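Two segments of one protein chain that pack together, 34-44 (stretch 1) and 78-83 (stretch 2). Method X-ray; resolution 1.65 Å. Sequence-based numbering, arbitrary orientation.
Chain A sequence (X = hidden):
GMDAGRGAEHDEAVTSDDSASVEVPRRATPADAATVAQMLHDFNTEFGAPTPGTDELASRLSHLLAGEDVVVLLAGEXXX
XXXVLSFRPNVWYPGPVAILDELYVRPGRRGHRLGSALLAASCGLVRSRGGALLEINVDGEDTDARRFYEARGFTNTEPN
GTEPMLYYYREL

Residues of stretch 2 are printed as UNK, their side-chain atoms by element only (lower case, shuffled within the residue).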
# COMPACT_ATOMS: atom_id res chain seq x y z
N ALA A 34 -5.20 -19.88 14.16
CA ALA A 34 -5.61 -19.55 15.51
C ALA A 34 -4.48 -18.89 16.30
O ALA A 34 -4.73 -17.94 17.08
CB ALA A 34 -6.20 -20.80 16.26
N THR A 35 -3.26 -19.39 16.13
CA THR A 35 -2.09 -18.85 16.79
C THR A 35 -1.91 -17.39 16.42
O THR A 35 -1.78 -16.49 17.29
CB THR A 35 -0.83 -19.67 16.41
OG1 THR A 35 -0.94 -20.95 17.04
CG2 THR A 35 0.50 -19.03 16.88
N VAL A 36 -1.96 -17.14 15.14
CA VAL A 36 -1.76 -15.79 14.57
C VAL A 36 -2.88 -14.86 15.05
O VAL A 36 -2.63 -13.72 15.44
CB VAL A 36 -1.63 -15.79 13.05
CG1 VAL A 36 -1.56 -14.35 12.52
CG2 VAL A 36 -0.34 -16.54 12.62
N ALA A 37 -4.12 -15.35 15.00
CA ALA A 37 -5.29 -14.59 15.48
C ALA A 37 -5.09 -14.10 16.91
O ALA A 37 -5.29 -12.92 17.21
CB ALA A 37 -6.56 -15.42 15.37
N GLN A 38 -4.66 -15.00 17.77
CA GLN A 38 -4.44 -14.69 19.18
C GLN A 38 -3.28 -13.73 19.40
O GLN A 38 -3.40 -12.78 20.19
CB GLN A 38 -4.18 -15.96 19.97
CG GLN A 38 -4.19 -15.79 21.47
CD GLN A 38 -5.57 -15.41 22.02
OE1 GLN A 38 -6.56 -16.14 21.87
NE2 GLN A 38 -5.64 -14.25 22.67
N MSE A 39 -2.19 -13.92 18.67
CA MSE A 39 -1.10 -12.96 18.71
C MSE A 39 -1.49 -11.55 18.26
O MSE A 39 -1.12 -10.56 18.93
CB MSE A 39 0.09 -13.45 17.91
CG MSE A 39 0.65 -14.74 18.43
SE MSE A 39 2.06 -15.33 17.25
CE MSE A 39 3.20 -13.68 17.65
N LEU A 40 -2.25 -11.45 17.17
CA LEU A 40 -2.69 -10.15 16.67
C LEU A 40 -3.62 -9.47 17.67
O LEU A 40 -3.53 -8.25 17.91
CB LEU A 40 -3.43 -10.29 15.36
CG LEU A 40 -2.62 -10.64 14.11
CD1 LEU A 40 -3.50 -10.88 12.92
CD2 LEU A 40 -1.56 -9.51 13.81
N HIS A 41 -4.48 -10.27 18.26
CA HIS A 41 -5.39 -9.80 19.29
C HIS A 41 -4.63 -9.27 20.50
O HIS A 41 -4.88 -8.13 20.98
CB HIS A 41 -6.37 -10.91 19.72
CG HIS A 41 -7.44 -10.43 20.64
ND1 HIS A 41 -8.66 -9.98 20.19
CD2 HIS A 41 -7.45 -10.27 21.99
CE1 HIS A 41 -9.39 -9.59 21.22
NE2 HIS A 41 -8.68 -9.75 22.32
N ASP A 42 -3.71 -10.07 21.01
CA ASP A 42 -2.99 -9.77 22.24
C ASP A 42 -2.08 -8.57 22.09
O ASP A 42 -2.01 -7.72 23.00
CB ASP A 42 -2.21 -11.00 22.74
CG ASP A 42 -3.14 -12.11 23.27
OD1 ASP A 42 -4.37 -11.85 23.46
OD2 ASP A 42 -2.63 -13.23 23.49
N PHE A 43 -1.39 -8.48 20.96
CA PHE A 43 -0.56 -7.31 20.70
C PHE A 43 -1.37 -6.02 20.73
O PHE A 43 -0.95 -5.04 21.37
CB PHE A 43 0.25 -7.42 19.41
CG PHE A 43 1.60 -8.02 19.62
CD1 PHE A 43 2.61 -7.29 20.23
CD2 PHE A 43 1.86 -9.31 19.23
CE1 PHE A 43 3.84 -7.86 20.46
CE2 PHE A 43 3.10 -9.88 19.45
CZ PHE A 43 4.09 -9.16 20.05
N ASN A 44 -2.53 -6.03 20.09
CA ASN A 44 -3.40 -4.83 20.14
C ASN A 44 -3.96 -4.50 21.51
O ASN A 44 -3.83 -3.37 21.99
CB ASN A 44 -4.54 -4.96 19.13
CG ASN A 44 -4.08 -4.64 17.73
OD1 ASN A 44 -2.90 -4.78 17.43
ND2 ASN A 44 -4.98 -4.13 16.89
N UNK A 78 7.77 -21.01 21.57
CA UNK A 78 6.55 -20.61 20.85
C UNK A 78 6.73 -19.25 20.18
O UNK A 78 7.58 -18.46 20.59
c UNK A 78 7.57 -20.96 23.03
c UNK A 78 5.51 -20.51 21.97
c UNK A 78 6.32 -20.15 23.18
N UNK A 79 5.95 -18.95 19.12
CA UNK A 79 6.11 -17.62 18.52
C UNK A 79 5.80 -16.43 19.46
O UNK A 79 4.77 -16.42 20.15
c UNK A 79 5.14 -17.65 17.35
c UNK A 79 4.96 -19.78 18.44
c UNK A 79 4.76 -19.07 17.13
N UNK A 80 6.72 -15.47 19.51
CA UNK A 80 6.52 -14.24 20.30
C UNK A 80 6.59 -12.93 19.50
O UNK A 80 6.42 -11.83 20.06
o UNK A 80 8.86 -14.18 20.90
c UNK A 80 7.54 -14.18 21.44
c UNK A 80 7.36 -15.39 22.37
N UNK A 81 6.86 -13.07 18.22
CA UNK A 81 6.85 -11.95 17.27
C UNK A 81 6.36 -12.38 15.90
O UNK A 81 6.48 -13.53 15.50
N UNK A 82 5.84 -11.42 15.17
CA UNK A 82 5.37 -11.69 13.82
C UNK A 82 5.52 -10.49 12.91
O UNK A 82 5.63 -9.34 13.41
c UNK A 82 2.76 -11.31 14.32
c UNK A 82 1.51 -12.19 14.52
c UNK A 82 3.92 -12.18 13.86
c UNK A 82 2.41 -10.19 13.34
N UNK A 83 5.57 -10.77 11.61
CA UNK A 83 5.49 -9.76 10.56
C UNK A 83 4.34 -10.12 9.60
O UNK A 83 4.13 -11.31 9.34
c UNK A 83 6.78 -9.70 9.80

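Position 78 carries three side-chain carbons that close a ring onto the backbone N, and a ring through the backbone nitrogen is the signature of proline. CB of 78 stays 7.3 Å from CG2 of Thr35, its closest approach, so the identification rests on ring closure alone. The residue is Pro78, preceded by a cis peptide bond.

Position 79 repeats the pattern: three carbons, again joined back to N. Here, however, the CA-to-CB bond points toward the helix, and CB lies 3.9 Å from SE of Met39, the selenomethionine. The closed ring makes this Pro79. With the name in place, a second contact can be specified: its CG lies 4.3 Å from CG2 of Thr35, so the ring meets side chains one helical turn apart.

Position 80 has one carbon bearing one oxygen and one further carbon. Branching at CB into a hydroxyl and a methyl defines threonine, Thr80, with chi1 at 60° (p). The CA-to-CB bond points away from the helix and its nearest side-chain atom, CB, is 5.8 Å from CE of Met39, so its backbone makes the contacts: C is 3.9 Å from CE of Met39, and O is 3.5 Å from CZ of Phe43, at the ring edge and near its plane.

Position 81 has no side-chain atoms, which identifies Gly81. Its N sits 3.8 Å from CE of Met39, whose methyl therefore rests against the peptide unit joining 80 and 81.

Position 82 has four carbons, forked at the second: CB leads to a branching carbon with two methyl ends. That is leucine rather than isoleucine, which would fork at CB. In Leu82, chi1 and chi2 are both p, and CA-to-CB points toward the helix. CD2 of Leu82 lies 3.9 Å from CE of Met39 and 4.3 Å from CG1 of Val36, while CD1 of Leu82 lies 4.1 Å from CD2 of Leu40.

Position 83 has a single carbon, CB, and is Ala83; it makes no contact.

The contact works through apolar packing, with no hydrogen bond between the stretches. The helix crosses the strand at -101°, with 9.7 Å between axes, a gap filled largely by side chains. Met39 is central: its SE and CE together reach Pro79, the 80–81 peptide and Leu82. Leu82 in turn spans Val36, Met39 and Leu40, and has the largest covered area, 87 Å² against 76 Å² for Met39. Altogether 324 Å² is buried, summed over both sides.

Stretch 2 78-83: PPTGLA
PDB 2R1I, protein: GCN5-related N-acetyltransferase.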